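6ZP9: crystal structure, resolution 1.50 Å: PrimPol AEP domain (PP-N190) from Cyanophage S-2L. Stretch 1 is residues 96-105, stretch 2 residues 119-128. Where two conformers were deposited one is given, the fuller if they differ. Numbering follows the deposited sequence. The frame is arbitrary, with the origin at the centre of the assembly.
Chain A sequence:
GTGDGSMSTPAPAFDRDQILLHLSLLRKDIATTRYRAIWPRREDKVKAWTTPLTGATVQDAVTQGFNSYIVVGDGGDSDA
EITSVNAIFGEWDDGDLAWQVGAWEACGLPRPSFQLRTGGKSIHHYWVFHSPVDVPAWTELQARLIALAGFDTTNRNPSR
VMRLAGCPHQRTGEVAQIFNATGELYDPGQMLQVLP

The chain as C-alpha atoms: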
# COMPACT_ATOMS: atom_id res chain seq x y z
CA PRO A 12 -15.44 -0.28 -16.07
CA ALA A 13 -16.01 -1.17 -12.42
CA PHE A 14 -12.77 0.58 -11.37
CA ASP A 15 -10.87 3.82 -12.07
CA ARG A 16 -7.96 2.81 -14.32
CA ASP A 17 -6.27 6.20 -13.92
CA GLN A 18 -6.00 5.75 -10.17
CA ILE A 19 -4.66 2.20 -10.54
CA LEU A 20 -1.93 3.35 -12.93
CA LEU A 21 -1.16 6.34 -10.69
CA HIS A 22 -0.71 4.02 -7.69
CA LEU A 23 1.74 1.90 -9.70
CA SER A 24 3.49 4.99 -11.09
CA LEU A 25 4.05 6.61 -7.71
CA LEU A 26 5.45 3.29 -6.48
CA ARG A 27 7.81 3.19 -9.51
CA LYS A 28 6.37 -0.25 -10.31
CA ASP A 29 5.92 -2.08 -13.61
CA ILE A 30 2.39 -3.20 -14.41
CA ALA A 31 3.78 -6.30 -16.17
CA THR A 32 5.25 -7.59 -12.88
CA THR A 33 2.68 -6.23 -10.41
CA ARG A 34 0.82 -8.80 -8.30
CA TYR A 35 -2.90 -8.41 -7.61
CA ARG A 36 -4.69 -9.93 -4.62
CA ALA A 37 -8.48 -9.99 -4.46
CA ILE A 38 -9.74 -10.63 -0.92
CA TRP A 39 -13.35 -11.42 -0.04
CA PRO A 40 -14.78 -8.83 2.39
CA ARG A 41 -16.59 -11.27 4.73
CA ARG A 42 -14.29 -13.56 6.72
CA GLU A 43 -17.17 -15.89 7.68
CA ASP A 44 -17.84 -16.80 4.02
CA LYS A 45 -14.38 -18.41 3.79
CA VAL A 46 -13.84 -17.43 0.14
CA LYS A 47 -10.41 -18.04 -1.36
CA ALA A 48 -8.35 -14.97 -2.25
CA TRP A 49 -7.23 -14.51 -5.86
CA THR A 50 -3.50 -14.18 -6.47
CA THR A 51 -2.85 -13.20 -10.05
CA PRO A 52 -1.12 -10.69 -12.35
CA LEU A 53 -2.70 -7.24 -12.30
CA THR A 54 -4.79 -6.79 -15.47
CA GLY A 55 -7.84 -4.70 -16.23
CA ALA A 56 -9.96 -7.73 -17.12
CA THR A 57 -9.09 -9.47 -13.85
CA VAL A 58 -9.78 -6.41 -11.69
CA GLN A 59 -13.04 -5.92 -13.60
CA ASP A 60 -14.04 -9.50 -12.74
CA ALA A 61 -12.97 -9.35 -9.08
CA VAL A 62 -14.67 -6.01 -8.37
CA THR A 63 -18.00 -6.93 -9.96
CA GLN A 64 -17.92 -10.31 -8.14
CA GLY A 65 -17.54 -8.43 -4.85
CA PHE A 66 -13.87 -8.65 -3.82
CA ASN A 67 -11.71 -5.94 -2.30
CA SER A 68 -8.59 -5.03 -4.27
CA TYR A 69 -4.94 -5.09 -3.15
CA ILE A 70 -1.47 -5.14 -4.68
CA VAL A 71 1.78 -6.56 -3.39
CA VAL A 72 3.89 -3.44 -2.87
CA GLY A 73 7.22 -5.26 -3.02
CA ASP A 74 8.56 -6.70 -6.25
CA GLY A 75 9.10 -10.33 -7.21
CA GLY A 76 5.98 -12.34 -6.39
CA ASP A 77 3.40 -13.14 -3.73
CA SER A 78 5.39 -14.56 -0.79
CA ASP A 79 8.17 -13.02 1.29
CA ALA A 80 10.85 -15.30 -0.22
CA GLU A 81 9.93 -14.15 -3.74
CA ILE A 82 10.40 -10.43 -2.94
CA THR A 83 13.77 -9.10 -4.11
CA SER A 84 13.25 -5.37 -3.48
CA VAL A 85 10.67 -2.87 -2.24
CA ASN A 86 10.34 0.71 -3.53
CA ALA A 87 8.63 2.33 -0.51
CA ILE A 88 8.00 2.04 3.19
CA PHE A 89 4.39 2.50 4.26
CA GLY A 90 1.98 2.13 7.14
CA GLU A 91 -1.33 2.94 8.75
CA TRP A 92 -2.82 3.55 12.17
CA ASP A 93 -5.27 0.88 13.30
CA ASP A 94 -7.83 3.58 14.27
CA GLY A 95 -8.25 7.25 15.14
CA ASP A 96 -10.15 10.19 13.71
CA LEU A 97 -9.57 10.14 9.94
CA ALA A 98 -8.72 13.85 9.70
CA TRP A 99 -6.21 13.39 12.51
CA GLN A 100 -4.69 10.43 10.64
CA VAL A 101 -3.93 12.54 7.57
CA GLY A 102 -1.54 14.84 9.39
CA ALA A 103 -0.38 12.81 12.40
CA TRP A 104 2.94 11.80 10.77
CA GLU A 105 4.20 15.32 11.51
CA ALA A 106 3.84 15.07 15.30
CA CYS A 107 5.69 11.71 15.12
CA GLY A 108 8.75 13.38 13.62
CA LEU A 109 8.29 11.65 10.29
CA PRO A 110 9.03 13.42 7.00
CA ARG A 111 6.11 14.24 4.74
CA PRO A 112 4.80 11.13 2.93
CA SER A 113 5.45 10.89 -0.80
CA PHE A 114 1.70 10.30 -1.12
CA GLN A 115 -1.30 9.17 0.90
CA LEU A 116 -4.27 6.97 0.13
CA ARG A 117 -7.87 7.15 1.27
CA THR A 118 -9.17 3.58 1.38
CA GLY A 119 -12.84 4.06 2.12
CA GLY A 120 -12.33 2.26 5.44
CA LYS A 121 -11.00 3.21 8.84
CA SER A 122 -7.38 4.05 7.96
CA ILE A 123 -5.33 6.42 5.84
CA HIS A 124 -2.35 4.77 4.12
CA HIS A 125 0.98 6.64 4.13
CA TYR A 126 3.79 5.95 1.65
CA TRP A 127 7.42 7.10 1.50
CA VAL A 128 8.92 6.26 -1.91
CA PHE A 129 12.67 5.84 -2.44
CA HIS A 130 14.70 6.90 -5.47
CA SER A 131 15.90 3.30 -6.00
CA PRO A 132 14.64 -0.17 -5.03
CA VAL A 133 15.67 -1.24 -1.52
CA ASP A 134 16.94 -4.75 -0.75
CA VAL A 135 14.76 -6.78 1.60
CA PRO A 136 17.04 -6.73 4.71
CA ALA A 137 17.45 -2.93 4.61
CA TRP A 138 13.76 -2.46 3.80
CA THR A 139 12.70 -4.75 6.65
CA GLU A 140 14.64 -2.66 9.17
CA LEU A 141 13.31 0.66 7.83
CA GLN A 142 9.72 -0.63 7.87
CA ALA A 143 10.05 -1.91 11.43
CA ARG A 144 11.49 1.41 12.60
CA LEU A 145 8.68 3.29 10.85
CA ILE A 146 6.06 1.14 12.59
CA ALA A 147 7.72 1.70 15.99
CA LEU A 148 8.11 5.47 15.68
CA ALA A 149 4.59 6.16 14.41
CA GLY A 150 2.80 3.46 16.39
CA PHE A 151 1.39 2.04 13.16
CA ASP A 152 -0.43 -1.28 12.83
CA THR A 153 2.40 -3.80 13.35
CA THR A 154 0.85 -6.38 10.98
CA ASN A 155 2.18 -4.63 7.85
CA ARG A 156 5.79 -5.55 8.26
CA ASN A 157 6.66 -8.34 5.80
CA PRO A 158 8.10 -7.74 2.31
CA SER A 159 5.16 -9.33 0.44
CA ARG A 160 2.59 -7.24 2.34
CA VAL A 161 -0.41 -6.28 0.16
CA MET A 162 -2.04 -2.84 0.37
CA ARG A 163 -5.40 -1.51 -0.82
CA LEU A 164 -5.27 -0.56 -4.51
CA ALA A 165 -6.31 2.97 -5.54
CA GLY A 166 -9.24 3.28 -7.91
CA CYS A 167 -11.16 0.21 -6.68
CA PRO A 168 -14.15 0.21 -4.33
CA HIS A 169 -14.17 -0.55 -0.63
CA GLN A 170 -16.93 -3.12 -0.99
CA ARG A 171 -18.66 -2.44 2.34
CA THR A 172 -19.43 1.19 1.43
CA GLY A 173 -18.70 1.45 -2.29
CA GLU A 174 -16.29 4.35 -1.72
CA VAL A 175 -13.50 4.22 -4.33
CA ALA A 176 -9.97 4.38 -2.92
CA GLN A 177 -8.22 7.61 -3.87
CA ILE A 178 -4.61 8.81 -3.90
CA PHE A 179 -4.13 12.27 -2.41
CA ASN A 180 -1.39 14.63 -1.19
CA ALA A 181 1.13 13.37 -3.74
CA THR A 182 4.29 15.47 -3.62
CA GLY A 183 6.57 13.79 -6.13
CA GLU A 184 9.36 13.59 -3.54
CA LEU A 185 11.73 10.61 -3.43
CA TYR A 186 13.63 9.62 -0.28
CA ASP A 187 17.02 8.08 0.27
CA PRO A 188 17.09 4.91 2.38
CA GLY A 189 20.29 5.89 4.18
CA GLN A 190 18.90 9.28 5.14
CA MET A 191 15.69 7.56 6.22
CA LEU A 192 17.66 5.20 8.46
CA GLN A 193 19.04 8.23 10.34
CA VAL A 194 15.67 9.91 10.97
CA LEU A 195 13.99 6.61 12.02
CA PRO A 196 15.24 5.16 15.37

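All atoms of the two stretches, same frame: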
# COMPACT_ATOMS: atom_id res chain seq x y z
N ASP A 96 -9.43 9.28 14.58
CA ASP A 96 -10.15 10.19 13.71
C ASP A 96 -9.43 10.32 12.37
O ASP A 96 -8.21 10.49 12.32
CB ASP A 96 -10.25 11.55 14.40
CG ASP A 96 -10.91 12.59 13.53
OD1 ASP A 96 -12.13 12.47 13.30
OD2 ASP A 96 -10.20 13.52 13.07
N LEU A 97 -10.19 10.19 11.27
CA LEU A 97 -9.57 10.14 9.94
C LEU A 97 -8.80 11.42 9.63
O LEU A 97 -7.67 11.38 9.14
CB LEU A 97 -10.63 9.89 8.87
CG LEU A 97 -10.83 8.48 8.32
CD1 LEU A 97 -11.64 8.55 7.03
CD2 LEU A 97 -9.52 7.77 8.06
N ALA A 98 -9.41 12.58 9.92
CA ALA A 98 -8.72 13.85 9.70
C ALA A 98 -7.42 13.92 10.49
O ALA A 98 -6.41 14.43 10.00
CB ALA A 98 -9.64 15.02 10.06
N TRP A 99 -7.44 13.43 11.74
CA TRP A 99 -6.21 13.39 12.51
C TRP A 99 -5.17 12.51 11.83
O TRP A 99 -3.98 12.85 11.78
CB TRP A 99 -6.50 12.90 13.94
CG TRP A 99 -5.26 12.54 14.68
CD1 TRP A 99 -4.44 13.39 15.36
CD2 TRP A 99 -4.68 11.24 14.81
NE1 TRP A 99 -3.38 12.70 15.91
CE2 TRP A 99 -3.51 11.38 15.59
CE3 TRP A 99 -5.04 9.97 14.34
CZ2 TRP A 99 -2.70 10.29 15.90
CZ3 TRP A 99 -4.23 8.90 14.66
CH2 TRP A 99 -3.07 9.07 15.43
N GLN A 100 -5.61 11.37 11.27
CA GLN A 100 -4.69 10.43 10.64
C GLN A 100 -3.92 11.06 9.49
O GLN A 100 -2.75 10.74 9.27
CB GLN A 100 -5.45 9.21 10.14
CG GLN A 100 -5.96 8.30 11.23
CD GLN A 100 -6.47 7.00 10.68
OE1 GLN A 100 -5.86 6.40 9.79
NE2 GLN A 100 -7.61 6.56 11.18
N VAL A 101 -4.56 11.97 8.75
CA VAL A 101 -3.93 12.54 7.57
C VAL A 101 -2.66 13.28 7.94
O VAL A 101 -1.64 13.19 7.24
CB VAL A 101 -4.92 13.45 6.82
CG1 VAL A 101 -4.21 14.20 5.71
CG2 VAL A 101 -6.08 12.62 6.28
N GLY A 102 -2.68 14.02 9.05
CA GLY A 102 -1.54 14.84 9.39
C GLY A 102 -0.66 14.34 10.52
O GLY A 102 0.38 14.95 10.81
N ALA A 103 -1.04 13.23 11.16
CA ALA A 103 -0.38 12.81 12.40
C ALA A 103 1.08 12.38 12.21
O ALA A 103 1.79 12.23 13.22
CB ALA A 103 -1.17 11.68 13.06
N TRP A 104 1.53 12.15 10.98
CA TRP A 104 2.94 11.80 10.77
C TRP A 104 3.85 12.93 11.24
O TRP A 104 4.99 12.68 11.65
CB TRP A 104 3.19 11.50 9.28
CG TRP A 104 2.70 12.61 8.41
CD1 TRP A 104 1.45 12.71 7.83
CD2 TRP A 104 3.40 13.81 8.07
NE1 TRP A 104 1.35 13.90 7.13
CE2 TRP A 104 2.53 14.59 7.27
CE3 TRP A 104 4.68 14.29 8.35
CZ2 TRP A 104 2.90 15.84 6.75
CZ3 TRP A 104 5.05 15.53 7.85
CH2 TRP A 104 4.16 16.29 7.05
N GLU A 105 3.36 14.17 11.19
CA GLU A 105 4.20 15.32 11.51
C GLU A 105 4.55 15.36 12.99
O GLU A 105 5.71 15.62 13.34
CB GLU A 105 3.50 16.61 11.08
CG GLU A 105 4.40 17.83 11.10
CD GLU A 105 4.10 18.81 9.99
OE1 GLU A 105 2.89 19.08 9.76
OE2 GLU A 105 5.05 19.30 9.35
N GLY A 119 -11.44 4.31 1.91
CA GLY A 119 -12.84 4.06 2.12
C GLY A 119 -13.16 3.41 3.46
O GLY A 119 -14.32 3.42 3.88
N GLY A 120 -12.17 2.85 4.13
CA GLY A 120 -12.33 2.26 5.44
C GLY A 120 -11.82 3.16 6.54
O GLY A 120 -11.83 4.39 6.44
N LYS A 121 -11.29 2.51 7.61
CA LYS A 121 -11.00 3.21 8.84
C LYS A 121 -9.61 3.83 8.89
O LYS A 121 -9.30 4.51 9.87
CB LYS A 121 -11.17 2.27 10.04
CG LYS A 121 -10.19 1.10 10.03
CD LYS A 121 -10.35 0.23 11.27
CE LYS A 121 -9.51 -1.04 11.16
NZ LYS A 121 -8.19 -0.90 11.83
N SER A 122 -8.77 3.63 7.87
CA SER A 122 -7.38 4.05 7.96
C SER A 122 -6.94 4.78 6.70
O SER A 122 -7.36 4.45 5.59
CB SER A 122 -6.44 2.81 8.11
OG SER A 122 -6.71 2.14 9.32
N ILE A 123 -6.12 5.80 6.90
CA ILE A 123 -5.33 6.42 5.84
C ILE A 123 -4.06 5.59 5.66
O ILE A 123 -3.48 5.09 6.65
CB ILE A 123 -4.99 7.87 6.21
CG1 ILE A 123 -6.27 8.70 6.44
CG2 ILE A 123 -4.03 8.51 5.19
CD1 ILE A 123 -7.17 8.85 5.21
N HIS A 124 -3.62 5.43 4.42
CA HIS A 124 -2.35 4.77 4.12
C HIS A 124 -1.30 5.82 3.75
O HIS A 124 -1.58 6.72 2.95
CB HIS A 124 -2.52 3.76 2.99
CG HIS A 124 -3.32 2.55 3.39
ND1 HIS A 124 -3.52 1.47 2.55
CD2 HIS A 124 -3.96 2.25 4.54
CE1 HIS A 124 -4.24 0.56 3.17
NE2 HIS A 124 -4.53 1.01 4.38
N HIS A 125 -0.12 5.70 4.35
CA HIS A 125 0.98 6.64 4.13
C HIS A 125 2.12 5.92 3.44
O HIS A 125 2.51 4.82 3.86
CB HIS A 125 1.47 7.23 5.45
CG HIS A 125 0.37 7.65 6.37
ND1 HIS A 125 -0.12 8.94 6.40
CD2 HIS A 125 -0.35 6.95 7.28
CE1 HIS A 125 -1.09 9.02 7.29
NE2 HIS A 125 -1.25 7.82 7.84
N TYR A 126 2.68 6.53 2.40
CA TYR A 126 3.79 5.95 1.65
C TYR A 126 4.98 6.91 1.57
O TYR A 126 4.81 8.11 1.32
CB TYR A 126 3.38 5.61 0.23
CG TYR A 126 2.44 4.45 0.06
CD1 TYR A 126 1.06 4.62 0.21
CD2 TYR A 126 2.91 3.21 -0.33
CE1 TYR A 126 0.20 3.58 -0.01
CE2 TYR A 126 2.06 2.16 -0.53
CZ TYR A 126 0.71 2.34 -0.38
OH TYR A 126 -0.15 1.29 -0.60
N TRP A 127 6.18 6.37 1.73
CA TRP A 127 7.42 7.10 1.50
C TRP A 127 8.20 6.34 0.44
O TRP A 127 8.65 5.21 0.68
CB TRP A 127 8.23 7.25 2.79
CG TRP A 127 7.59 8.12 3.86
CD1 TRP A 127 7.90 9.43 4.15
CD2 TRP A 127 6.58 7.73 4.80
NE1 TRP A 127 7.13 9.88 5.20
CE2 TRP A 127 6.32 8.86 5.62
CE3 TRP A 127 5.87 6.55 5.02
CZ2 TRP A 127 5.36 8.83 6.64
CZ3 TRP A 127 4.92 6.53 6.04
CH2 TRP A 127 4.68 7.66 6.84
N VAL A 128 8.35 6.94 -0.75
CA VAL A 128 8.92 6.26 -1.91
C VAL A 128 10.39 6.62 -2.03
O VAL A 128 10.76 7.79 -1.90
CB VAL A 128 8.16 6.63 -3.19
CG1 VAL A 128 8.75 5.89 -4.39
CG2 VAL A 128 6.68 6.30 -3.02
O HOH W 1 -3.19 5.94 9.14

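A helix laid along a strand can be held by more than shape: a polar side chain can bond backbone groups of the strand segment while apolar neighbours fill the space around it. The contact between residues 96-105 and 119-128 of this PrimPol domain is a compact example. The helix and the strand run in almost the same direction, 3° apart, with their axes approaching to 8.6 Å, and together the two stretches bury 403 Å².

The helix begins cleanly. Asp96 occupies the N-cap position, and its OD2 accepts a hydrogen bond from Trp99 N at 3.1 Å, satisfying an amide of the first turn. Both side chains stand clear of the second stretch, so the cap shapes the helix without taking part in the packing.

The main bump on the strand side is Ile123, whose CA-to-CB bond points toward the helix. Its side chain fits a hollow lined by Leu97, Gln100 and Val101. Ile123 CG1 lies 3.7 Å from Leu97 CD2 and 3.9 Å from Val101 CG2, while the aliphatic base of Gln100 supplies another wall, with Gln100 CB 3.8 Å from Ile123 CG1. Neither Leu97 nor Val101 aims its CA-to-CB bond at the strand: that of Leu97 points sideways and that of Val101 away. The hollow is therefore closed by their methyl groups reaching back. Leu97 CD2 also settles against the preceding backbone, 3.7 Å from Lys121 O.

Gln100 is the polar counterpart of this fit. Its amide group meets the backbone with both ends: OE1 accepts from Ile123 N at 3.0 Å, and NE2 donates to Lys121 O, also at 3.0 Å. N-H...acceptor angles of 165° and 158° show that both bonds are well directed. One side chain thus reads an amide and a carbonyl two residues apart, bridging Ser122, whose CA comes within 3.3 Å of Gln100 OE1. The CA-to-CB bond of Ser122 points away overall, yet Ser122 CB still lies 4.0 Å from Gln100 OE1.

A water fills the gap that remains beside the amide. It donates to Gln100 OE1 at 2.8 Å and to Ile123 O at 2.6 Å, and it lies 3.0 Å from His125 NE2 in a hydrogen bond whose direction is undecided. OE1 therefore serves the strand both directly and through solvent.

Farther along, His125 points toward the helix and brings the edge of its ring up to the backbone: His125 CE1 is 3.1 Å from Gln100 O, near the ring plane. Trp104, pointing toward the strand, meets this imidazole obliquely, with Trp104 CD1 4.3 Å from His125 ND1. Trp104 CB lies at the edge of the Trp127 ring, 4.3 Å from Trp127 CZ2. The alternation of the strand explains the pattern: Ile123 and His125 face the helix, whereas the CA-to-CB bond of His124 points away.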